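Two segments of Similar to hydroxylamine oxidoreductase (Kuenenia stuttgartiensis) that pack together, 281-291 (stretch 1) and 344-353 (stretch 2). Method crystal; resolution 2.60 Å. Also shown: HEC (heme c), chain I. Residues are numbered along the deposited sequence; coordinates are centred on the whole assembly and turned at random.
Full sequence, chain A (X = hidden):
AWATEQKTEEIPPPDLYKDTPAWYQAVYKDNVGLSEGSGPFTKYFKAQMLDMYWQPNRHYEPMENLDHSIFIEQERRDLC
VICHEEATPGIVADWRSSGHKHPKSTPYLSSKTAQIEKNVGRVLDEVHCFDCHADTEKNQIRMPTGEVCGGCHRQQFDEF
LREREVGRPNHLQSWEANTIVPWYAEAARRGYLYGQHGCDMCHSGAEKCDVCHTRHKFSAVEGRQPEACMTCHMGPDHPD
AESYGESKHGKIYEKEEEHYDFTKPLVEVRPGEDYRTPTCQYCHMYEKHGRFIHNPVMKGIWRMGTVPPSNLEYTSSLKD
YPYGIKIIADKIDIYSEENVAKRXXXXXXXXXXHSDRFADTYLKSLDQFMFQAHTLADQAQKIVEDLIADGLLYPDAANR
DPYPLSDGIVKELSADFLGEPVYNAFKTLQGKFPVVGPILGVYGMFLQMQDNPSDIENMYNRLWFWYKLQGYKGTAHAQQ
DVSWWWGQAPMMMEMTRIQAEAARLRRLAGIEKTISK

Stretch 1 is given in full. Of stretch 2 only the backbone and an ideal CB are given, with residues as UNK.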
ATOM      1  N   GLN A 281      -5.815  -4.983 -36.284  1.00 18.06           N
ATOM      2  CA  GLN A 281      -4.949  -6.153 -36.275  1.00 18.40           C
ATOM      3  C   GLN A 281      -5.734  -7.425 -35.982  1.00 23.06           C
ATOM      4  O   GLN A 281      -5.456  -8.477 -36.566  1.00 25.47           O
ATOM      5  CB  GLN A 281      -3.829  -5.949 -35.258  1.00 20.93           C
ATOM      6  CG  GLN A 281      -2.887  -4.790 -35.596  1.00 22.04           C
ATOM      7  CD  GLN A 281      -3.448  -3.414 -35.251  1.00 20.75           C
ATOM      8  OE1 GLN A 281      -4.660  -3.225 -35.151  1.00 20.82           O
ATOM      9  NE2 GLN A 281      -2.555  -2.446 -35.067  1.00 13.86           N
ATOM     10  N   TYR A 282      -6.724  -7.356 -35.090  1.00 28.53           N
ATOM     11  CA  TYR A 282      -7.487  -8.558 -34.770  1.00 22.04           C
ATOM     12  C   TYR A 282      -8.342  -9.001 -35.951  1.00 21.29           C
ATOM     13  O   TYR A 282      -8.397 -10.194 -36.273  1.00 31.20           O
ATOM     14  CB  TYR A 282      -8.354  -8.326 -33.534  1.00 20.02           C
ATOM     15  CG  TYR A 282      -8.865  -9.616 -32.940  1.00 23.50           C
ATOM     16  CD1 TYR A 282      -8.054 -10.392 -32.122  1.00 23.75           C
ATOM     17  CD2 TYR A 282     -10.149 -10.070 -33.211  1.00 17.91           C
ATOM     18  CE1 TYR A 282      -8.508 -11.578 -31.583  1.00 22.30           C
ATOM     19  CE2 TYR A 282     -10.614 -11.257 -32.675  1.00 25.08           C
ATOM     20  CZ  TYR A 282      -9.788 -12.007 -31.862  1.00 24.35           C
ATOM     21  OH  TYR A 282     -10.241 -13.189 -31.326  1.00 46.34           O
ATOM     22  N   CYS A 283      -9.016  -8.055 -36.610  1.00 22.97           N
ATOM     23  CA  CYS A 283      -9.857  -8.397 -37.752  1.00 23.91           C
ATOM     24  C   CYS A 283      -9.020  -8.878 -38.934  1.00 17.50           C
ATOM     25  O   CYS A 283      -9.329  -9.907 -39.545  1.00 19.47           O
ATOM     26  CB  CYS A 283     -10.712  -7.192 -38.158  1.00 20.52           C
ATOM     27  SG  CYS A 283     -12.366  -7.089 -37.409  1.00 20.55           S
ATOM     28  N   HIS A 284      -7.948  -8.154 -39.261  1.00 17.42           N
ATOM     29  CA  HIS A 284      -7.242  -8.369 -40.522  1.00 24.23           C
ATOM     30  C   HIS A 284      -6.081  -9.350 -40.427  1.00 20.96           C
ATOM     31  O   HIS A 284      -5.793 -10.043 -41.411  1.00 17.55           O
ATOM     32  CB  HIS A 284      -6.733  -7.035 -41.070  1.00 18.68           C
ATOM     33  CG  HIS A 284      -7.800  -6.205 -41.708  1.00 21.05           C
ATOM     34  ND1 HIS A 284      -8.166  -6.353 -43.029  1.00 20.29           N
ATOM     35  CD2 HIS A 284      -8.596  -5.232 -41.204  1.00 19.50           C
ATOM     36  CE1 HIS A 284      -9.133  -5.500 -43.314  1.00 20.60           C
ATOM     37  NE2 HIS A 284      -9.412  -4.808 -42.224  1.00 20.52           N
ATOM     38  N   MET A 285      -5.396  -9.429 -39.287  1.00 22.28           N
ATOM     39  CA  MET A 285      -4.294 -10.376 -39.175  1.00 20.48           C
ATOM     40  C   MET A 285      -4.756 -11.782 -38.831  1.00 21.00           C
ATOM     41  O   MET A 285      -3.930 -12.704 -38.828  1.00 18.54           O
ATOM     42  CB  MET A 285      -3.275  -9.899 -38.142  1.00 20.12           C
ATOM     43  CG  MET A 285      -2.580  -8.614 -38.542  1.00 17.25           C
ATOM     44  SD  MET A 285      -1.036  -8.344 -37.661  1.00 30.06           S
ATOM     45  CE  MET A 285      -0.173  -7.304 -38.837  1.00 30.70           C
ATOM     46  N   TYR A 286      -6.039 -11.969 -38.541  1.00 20.05           N
ATOM     47  CA  TYR A 286      -6.598 -13.312 -38.510  1.00 17.64           C
ATOM     48  C   TYR A 286      -6.514 -13.942 -39.895  1.00 15.77           C
ATOM     49  O   TYR A 286      -6.948 -13.345 -40.889  1.00 18.90           O
ATOM     50  CB  TYR A 286      -8.050 -13.255 -38.029  1.00 22.29           C
ATOM     51  CG  TYR A 286      -8.745 -14.595 -37.929  1.00 23.06           C
ATOM     52  CD1 TYR A 286      -8.722 -15.326 -36.750  1.00 14.99           C
ATOM     53  CD2 TYR A 286      -9.450 -15.116 -39.008  1.00 23.15           C
ATOM     54  CE1 TYR A 286      -9.370 -16.542 -36.650  1.00 20.31           C
ATOM     55  CE2 TYR A 286     -10.102 -16.330 -38.916  1.00 21.95           C
ATOM     56  CZ  TYR A 286     -10.056 -17.040 -37.734  1.00 22.53           C
ATOM     57  OH  TYR A 286     -10.697 -18.253 -37.627  1.00 22.60           O
ATOM     58  N   GLU A 287      -5.945 -15.150 -39.958  1.00 21.43           N
ATOM     59  CA  GLU A 287      -5.809 -15.874 -41.217  1.00 22.04           C
ATOM     60  C   GLU A 287      -6.989 -16.804 -41.477  1.00 22.99           C
ATOM     61  O   GLU A 287      -7.769 -16.554 -42.402  1.00 26.07           O
ATOM     62  CB  GLU A 287      -4.499 -16.667 -41.229  1.00 20.47           C
ATOM     63  CG  GLU A 287      -4.275 -17.452 -42.508  1.00 27.85           C
ATOM     64  CD  GLU A 287      -2.899 -18.068 -42.577  1.00 28.86           C
ATOM     65  OE1 GLU A 287      -2.543 -18.596 -43.650  1.00 34.14           O
ATOM     66  OE2 GLU A 287      -2.174 -18.017 -41.564  1.00 25.15           O
ATOM     67  N   LYS A 288      -7.158 -17.849 -40.653  1.00 22.76           N
ATOM     68  CA  LYS A 288      -8.298 -18.761 -40.750  1.00 19.20           C
ATOM     69  C   LYS A 288      -8.324 -19.763 -39.600  1.00 24.14           C
ATOM     70  O   LYS A 288      -7.268 -20.179 -39.113  1.00 23.68           O
ATOM     71  CB  LYS A 288      -8.284 -19.522 -42.082  1.00 20.69           C
ATOM     72  CG  LYS A 288      -7.005 -20.299 -42.351  1.00 19.42           C
ATOM     73  CD  LYS A 288      -7.089 -21.068 -43.658  1.00 23.33           C
ATOM     74  CE  LYS A 288      -5.757 -21.701 -44.014  1.00 24.51           C
ATOM     75  NZ  LYS A 288      -5.849 -22.427 -45.310  1.00 49.37           N
ATOM     76  N   HIS A 289      -9.522 -20.170 -39.174  1.00 21.23           N
ATOM     77  CA  HIS A 289      -9.689 -21.309 -38.263  1.00 25.60           C
ATOM     78  C   HIS A 289      -8.869 -21.142 -36.980  1.00 24.91           C
ATOM     79  O   HIS A 289      -8.206 -22.068 -36.514  1.00 30.36           O
ATOM     80  CB  HIS A 289      -9.335 -22.618 -38.974  1.00 22.16           C
ATOM     81  CG  HIS A 289     -10.074 -22.819 -40.260  1.00 27.86           C
ATOM     82  ND1 HIS A 289     -11.403 -22.485 -40.409  1.00 24.97           N
ATOM     83  CD2 HIS A 289      -9.673 -23.306 -41.458  1.00 29.55           C
ATOM     84  CE1 HIS A 289     -11.791 -22.764 -41.640  1.00 20.12           C
ATOM     85  NE2 HIS A 289     -10.759 -23.262 -42.298  1.00 23.02           N
ATOM     86  N   GLY A 290      -8.914 -19.937 -36.412  1.00 20.36           N
ATOM     87  CA  GLY A 290      -8.212 -19.649 -35.174  1.00 21.74           C
ATOM     88  C   GLY A 290      -6.724 -19.408 -35.313  1.00 22.17           C
ATOM     89  O   GLY A 290      -6.027 -19.324 -34.295  1.00 32.93           O
ATOM     90  N   ARG A 291      -6.221 -19.294 -36.539  1.00 24.90           N
ATOM     91  CA  ARG A 291      -4.805 -19.101 -36.819  1.00 20.36           C
ATOM     92  C   ARG A 291      -4.576 -17.657 -37.241  1.00 24.03           C
ATOM     93  O   ARG A 291      -5.290 -17.141 -38.107  1.00 27.97           O
ATOM     94  CB  ARG A 291      -4.352 -20.055 -37.925  1.00 28.07           C
ATOM     95  CG  ARG A 291      -2.902 -20.514 -37.879  1.00 30.35           C
ATOM     96  CD  ARG A 291      -2.628 -21.367 -39.114  1.00 42.91           C
ATOM     97  NE  ARG A 291      -1.610 -22.398 -38.922  1.00 63.97           N
ATOM     98  CZ  ARG A 291      -1.808 -23.528 -38.251  1.00 53.99           C
ATOM     99  NH1 ARG A 291      -2.976 -23.766 -37.679  1.00 52.44           N
ATOM    100  NH2 ARG A 291      -0.831 -24.417 -38.143  1.00 52.39           N
ATOM    101  N   UNK A 344     -16.043 -16.955 -45.049  1.00 25.88           N
ATOM    102  CA  UNK A 344     -16.231 -17.791 -43.868  1.00 22.52           C
ATOM    103  C   UNK A 344     -15.171 -17.514 -42.812  1.00 20.41           C
ATOM    104  O   UNK A 344     -15.466 -17.573 -41.612  1.00 21.23           O
ATOM    105  CB  UNK A 344     -16.206 -19.271 -44.257  1.00 22.52           C
ATOM    106  N   UNK A 345     -13.941 -17.207 -43.234  1.00 20.20           N
ATOM    107  CA  UNK A 345     -12.908 -16.833 -42.273  1.00 21.22           C
ATOM    108  C   UNK A 345     -13.268 -15.533 -41.568  1.00 17.91           C
ATOM    109  O   UNK A 345     -13.038 -15.390 -40.361  1.00 22.06           O
ATOM    110  CB  UNK A 345     -11.552 -16.697 -42.969  1.00 21.22           C
ATOM    111  N   UNK A 346     -13.829 -14.570 -42.305  1.00 18.72           N
ATOM    112  CA  UNK A 346     -14.331 -13.351 -41.680  1.00 21.02           C
ATOM    113  C   UNK A 346     -15.413 -13.669 -40.659  1.00 16.76           C
ATOM    114  O   UNK A 346     -15.429 -13.103 -39.560  1.00 22.95           O
ATOM    115  CB  UNK A 346     -14.873 -12.390 -42.740  1.00 21.02           C
ATOM    116  N   UNK A 347     -16.328 -14.576 -41.007  1.00 18.79           N
ATOM    117  CA  UNK A 347     -17.424 -14.914 -40.106  1.00 23.21           C
ATOM    118  C   UNK A 347     -16.919 -15.579 -38.833  1.00 19.91           C
ATOM    119  O   UNK A 347     -17.563 -15.474 -37.783  1.00 18.20           O
ATOM    120  CB  UNK A 347     -18.425 -15.831 -40.812  1.00 23.21           C
ATOM    121  N   UNK A 348     -15.772 -16.261 -38.899  1.00 21.43           N
ATOM    122  CA  UNK A 348     -15.179 -16.815 -37.686  1.00 23.02           C
ATOM    123  C   UNK A 348     -14.743 -15.710 -36.733  1.00 22.48           C
ATOM    124  O   UNK A 348     -14.835 -15.864 -35.510  1.00 23.87           O
ATOM    125  CB  UNK A 348     -13.987 -17.708 -38.036  1.00 23.02           C
ATOM    126  N   UNK A 349     -14.269 -14.586 -37.275  1.00 19.01           N
ATOM    127  CA  UNK A 349     -13.908 -13.451 -36.433  1.00 21.88           C
ATOM    128  C   UNK A 349     -15.152 -12.838 -35.805  1.00 22.91           C
ATOM    129  O   UNK A 349     -15.222 -12.646 -34.586  1.00 21.16           O
ATOM    130  CB  UNK A 349     -13.148 -12.399 -37.243  1.00 21.88           C
ATOM    131  N   UNK A 350     -16.157 -12.533 -36.629  1.00 18.13           N
ATOM    132  CA  UNK A 350     -17.350 -11.863 -36.128  1.00 20.93           C
ATOM    133  C   UNK A 350     -18.145 -12.746 -35.174  1.00 22.07           C
ATOM    134  O   UNK A 350     -18.793 -12.231 -34.255  1.00 17.43           O
ATOM    135  CB  UNK A 350     -18.238 -11.431 -37.297  1.00 20.93           C
ATOM    136  N   UNK A 351     -18.111 -14.067 -35.370  1.00 27.60           N
ATOM    137  CA  UNK A 351     -18.891 -14.965 -34.524  1.00 24.53           C
ATOM    138  C   UNK A 351     -18.397 -14.986 -33.084  1.00 21.93           C
ATOM    139  O   UNK A 351     -19.121 -15.462 -32.202  1.00 32.18           O
ATOM    140  CB  UNK A 351     -18.857 -16.383 -35.099  1.00 24.53           C
ATOM    141  N   UNK A 352     -17.188 -14.488 -32.824  1.00 17.66           N
ATOM    142  CA  UNK A 352     -16.679 -14.444 -31.459  1.00 20.20           C
ATOM    143  C   UNK A 352     -17.427 -13.437 -30.594  1.00 26.85           C
ATOM    144  O   UNK A 352     -17.385 -13.544 -29.365  1.00 25.38           O
ATOM    145  CB  UNK A 352     -15.187 -14.107 -31.469  1.00 20.20           C
ATOM    146  N   UNK A 353     -18.103 -12.461 -31.203  1.00 18.30           N
ATOM    147  CA  UNK A 353     -18.881 -11.485 -30.456  1.00 21.62           C
ATOM    148  C   UNK A 353     -20.257 -11.233 -31.053  1.00 18.52           C
ATOM    149  O   UNK A 353     -21.018 -10.432 -30.497  1.00 19.67           O
ATOM    150  CB  UNK A 353     -18.111 -10.165 -30.375  1.00 21.62           C
TER
HETATM  151 FE   HEC I 607     -10.821  -3.387 -42.240  1.00 20.92          FE
HETATM  152  CHA HEC I 607     -11.720  -4.039 -45.426  1.00 17.31           C
HETATM  153  CHB HEC I 607      -8.175  -1.460 -43.341  1.00 21.03           C
HETATM  154  CHC HEC I 607     -10.091  -2.467 -39.011  1.00 19.97           C
HETATM  155  CHD HEC I 607     -12.993  -5.786 -41.027  1.00 17.96           C
HETATM  156  NA  HEC I 607     -10.134  -2.765 -44.046  1.00 19.95           N
HETATM  157  C1A HEC I 607     -10.557  -3.324 -45.236  1.00 21.40           C
HETATM  158  C2A HEC I 607      -9.559  -3.019 -46.238  1.00 21.40           C
HETATM  159  C3A HEC I 607      -8.584  -2.311 -45.668  1.00 18.89           C
HETATM  160  C4A HEC I 607      -8.924  -2.136 -44.275  1.00 20.53           C
HETATM  161  CMA HEC I 607      -7.315  -1.769 -46.360  1.00 21.85           C
HETATM  162  CAA HEC I 607      -9.615  -3.446 -47.712  1.00 17.61           C
HETATM  163  CBA HEC I 607      -8.987  -4.825 -47.847  1.00 16.48           C
HETATM  164  CGA HEC I 607     -10.076  -5.863 -47.808  1.00 17.77           C
HETATM  165  O1A HEC I 607     -10.096  -6.672 -46.846  1.00 19.89           O
HETATM  166  O2A HEC I 607     -10.929  -5.873 -48.732  1.00 27.65           O
HETATM  167  NB  HEC I 607      -9.361  -2.225 -41.338  1.00 17.12           N
HETATM  168  C1B HEC I 607      -8.439  -1.433 -41.993  1.00 16.39           C
HETATM  169  C2B HEC I 607      -7.817  -0.562 -41.021  1.00 11.74           C
HETATM  170  C3B HEC I 607      -8.335  -0.842 -39.824  1.00 13.11           C
HETATM  171  C4B HEC I 607      -9.324  -1.891 -39.999  1.00 15.28           C
HETATM  172  CMB HEC I 607      -6.707   0.465 -41.327  1.00 10.75           C
HETATM  173  CAB HEC I 607      -7.962  -0.166 -38.487  1.00 11.92           C
HETATM  174  CBB HEC I 607      -8.351   1.330 -38.471  1.00 11.03           C
HETATM  175  NC  HEC I 607     -11.389  -4.048 -40.369  1.00 19.34           N
HETATM  176  C1C HEC I 607     -11.028  -3.464 -39.171  1.00 17.48           C
HETATM  177  C2C HEC I 607     -11.928  -3.952 -38.142  1.00 14.98           C
HETATM  178  C3C HEC I 607     -12.607  -4.979 -38.666  1.00 22.89           C
HETATM  179  C4C HEC I 607     -12.364  -4.988 -40.096  1.00 18.70           C
HETATM  180  CMC HEC I 607     -11.722  -3.713 -36.631  1.00 17.12           C
HETATM  181  CAC HEC I 607     -13.615  -5.884 -37.919  1.00 18.69           C
HETATM  182  CBC HEC I 607     -14.875  -5.081 -37.529  1.00 31.57           C
HETATM  183  ND  HEC I 607     -12.147  -4.729 -43.094  1.00 20.51           N
HETATM  184  C1D HEC I 607     -12.982  -5.597 -42.393  1.00 22.54           C
HETATM  185  C2D HEC I 607     -13.838  -6.276 -43.341  1.00 18.66           C
HETATM  186  C3D HEC I 607     -13.441  -5.727 -44.718  1.00 17.36           C
HETATM  187  C4D HEC I 607     -12.381  -4.776 -44.465  1.00 20.17           C
HETATM  188  CMD HEC I 607     -14.926  -7.328 -43.037  1.00 14.29           C
HETATM  189  CAD HEC I 607     -14.037  -6.123 -46.083  1.00 22.69           C
HETATM  190  CBD HEC I 607     -13.387  -7.438 -46.507  1.00 20.82           C
HETATM  191  CGD HEC I 607     -13.880  -7.848 -47.868  1.00 19.22           C
HETATM  192  O1D HEC I 607     -15.004  -8.407 -47.958  1.00 24.31           O
HETATM  193  O2D HEC I 607     -13.142  -7.623 -48.861  1.00 19.80           O

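The helix of stretch 2 first passes the strand 286-288 and the turn from K288 to R291, then runs roughly antiparallel to helix 281-285 (axes at 156°, closest approach 10.0 Å).

At position 344 the CA-to-CB bond points sideways and stretch 1 offers nothing within 5.5 Å of CB. Many side chains would fit; the residue is S344, whose hydroxyl is hydrogen-bonded elsewhere in the structure.

Position 345 points toward the strand. Its CB lies 3.8 Å from E287 O, 4.3 Å from Y286 CE2 and 4.4 Å from K288 CB, and the H289 ring lies further along. A long aliphatic or a flat aromatic side chain could cover this surface. The residue is Y345. K288 CB sits over one face of its ring, 3.5 Å from the centroid and 6° off the normal, a CH-pi contact. The ring also turns its edge to the face of H289, with planes at 84° and Y345 CE1 3.5 Å from H289 NE2. Water 1 lies 3.2 Å from Y345 OH and forms a weak hydrogen bond with K288 NZ at 3.4 Å.

At position 346 CA-to-CB points away, so a short side chain would miss stretch 1. A large one could turn back toward the heme, C283 and H284, and an aromatic would suit the flat porphyrin. W346 does this with chi1 at -75°: CZ3 comes within 3.6 Å of C283 O and 3.4 Å of HEC CHD, while the ring edge meets the face of H284, the histidine whose NE2 binds HEC FE at 2.0 Å.

Position 347 is out of reach of stretch 1, which sets no preference there; it is L347.

At position 348 CA-to-CB points toward stretch 1, where polar atoms lie close. Its CB is 3.4 Å from Y286 OH and 5.2 Å from H289 N, and H289 ND1 is also near. A tyrosine hydroxyl, a backbone NH and an imidazole nitrogen together call for an acceptor, most simply a carboxylate, though an amide could serve in part. The residue is E348. Its OE2 accepts from Y286 OH at 2.6 Å and from H289 N at 2.7 Å; its OE1 accepts from H289 ND1 at 2.9 Å. Y286 OH in turn accepts from G290 N at 2.7 Å, so the carboxylate and the phenol together tie the turn to the helix.

At position 349 CA-to-CB points sideways, and CB lies 4.9 Å from Y286 CD2, between that ring and C283. A compact aliphatic group suits it. In V349, CG2 lies over the Y286 face, 3.7 Å from the centroid, and CG1 is 4.2 Å from C283 SG.

At 350 CA-to-CB points away, and 351 is out of reach, so stretch 1 sets no preference at either. They are C350, bonded covalently to a group elsewhere in the structure, and A351.

Position 352 points toward Y282, with CB 5.0 Å from Y282 OH. A long, flexible chain could pass the phenol's edge; K352 does, with CD 3.2 Å from Y282 OH.

Position 353, out of reach, is C353, also covalently bonded elsewhere.

Stretch 2 344-353: SYWLEVCAKC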
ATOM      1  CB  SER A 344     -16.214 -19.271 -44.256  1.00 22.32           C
ATOM      2  OG  SER A 344     -14.913 -19.683 -44.637  1.00 34.41           O
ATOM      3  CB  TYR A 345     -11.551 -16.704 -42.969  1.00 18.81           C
ATOM      4  CG  TYR A 345     -11.124 -17.919 -43.767  1.00 18.86           C
ATOM      5  CD1 TYR A 345     -11.590 -19.190 -43.451  1.00 17.91           C
ATOM      6  CD2 TYR A 345     -10.249 -17.790 -44.838  1.00 17.70           C
ATOM      7  CE1 TYR A 345     -11.199 -20.295 -44.183  1.00 20.64           C
ATOM      8  CE2 TYR A 345      -9.853 -18.889 -45.573  1.00 20.48           C
ATOM      9  CZ  TYR A 345     -10.330 -20.140 -45.242  1.00 25.32           C
ATOM     10  OH  TYR A 345      -9.936 -21.236 -45.973  1.00 26.61           O
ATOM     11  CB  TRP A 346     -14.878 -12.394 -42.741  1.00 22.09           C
ATOM     12  CG  TRP A 346     -13.831 -11.679 -43.538  1.00 22.63           C
ATOM     13  CD1 TRP A 346     -13.496 -11.905 -44.841  1.00 24.39           C
ATOM     14  CD2 TRP A 346     -12.990 -10.610 -43.088  1.00 22.50           C
ATOM     15  NE1 TRP A 346     -12.497 -11.047 -45.229  1.00 27.63           N
ATOM     16  CE2 TRP A 346     -12.168 -10.241 -44.171  1.00 18.54           C
ATOM     17  CE3 TRP A 346     -12.849  -9.932 -41.873  1.00 18.90           C
ATOM     18  CZ2 TRP A 346     -11.220  -9.226 -44.077  1.00 18.69           C
ATOM     19  CZ3 TRP A 346     -11.909  -8.924 -41.782  1.00 16.10           C
ATOM     20  CH2 TRP A 346     -11.106  -8.581 -42.878  1.00 22.28           C
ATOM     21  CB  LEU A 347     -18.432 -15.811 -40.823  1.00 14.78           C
ATOM     22  CG  LEU A 347     -19.219 -15.122 -41.942  1.00 17.63           C
ATOM     23  CD1 LEU A 347     -20.150 -16.098 -42.646  1.00 22.23           C
ATOM     24  CD2 LEU A 347     -19.998 -13.938 -41.388  1.00 15.82           C
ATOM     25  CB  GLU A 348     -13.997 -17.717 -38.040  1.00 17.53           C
ATOM     26  CG  GLU A 348     -14.354 -18.892 -38.933  1.00 19.79           C
ATOM     27  CD  GLU A 348     -13.207 -19.867 -39.096  1.00 21.25           C
ATOM     28  OE1 GLU A 348     -13.399 -21.068 -38.810  1.00 23.92           O
ATOM     29  OE2 GLU A 348     -12.110 -19.431 -39.500  1.00 22.42           O
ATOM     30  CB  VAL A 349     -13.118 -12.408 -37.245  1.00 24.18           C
ATOM     31  CG1 VAL A 349     -13.025 -11.096 -36.479  1.00 26.72           C
ATOM     32  CG2 VAL A 349     -11.735 -12.927 -37.570  1.00 25.39           C
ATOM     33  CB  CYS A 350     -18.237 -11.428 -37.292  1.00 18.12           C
ATOM     34  SG  CYS A 350     -17.374 -10.751 -38.725  1.00 23.08           S
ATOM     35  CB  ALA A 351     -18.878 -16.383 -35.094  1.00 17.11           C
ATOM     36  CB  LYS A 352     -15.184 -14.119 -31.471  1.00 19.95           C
ATOM     37  CG  LYS A 352     -14.334 -15.160 -32.186  1.00 24.34           C
ATOM     38  CD  LYS A 352     -12.891 -14.705 -32.328  1.00 31.98           C
ATOM     39  CE  LYS A 352     -12.029 -15.800 -32.922  1.00 36.72           C
ATOM     40  NZ  LYS A 352     -12.039 -17.012 -32.058  1.00 38.61           N
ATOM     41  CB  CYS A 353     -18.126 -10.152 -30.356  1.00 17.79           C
ATOM     42  SG  CYS A 353     -16.395 -10.271 -29.840  1.00 17.91           S
TER
HETATM   43  O   HOH W   1      -8.663 -24.218 -46.111  1.00 35.96           O
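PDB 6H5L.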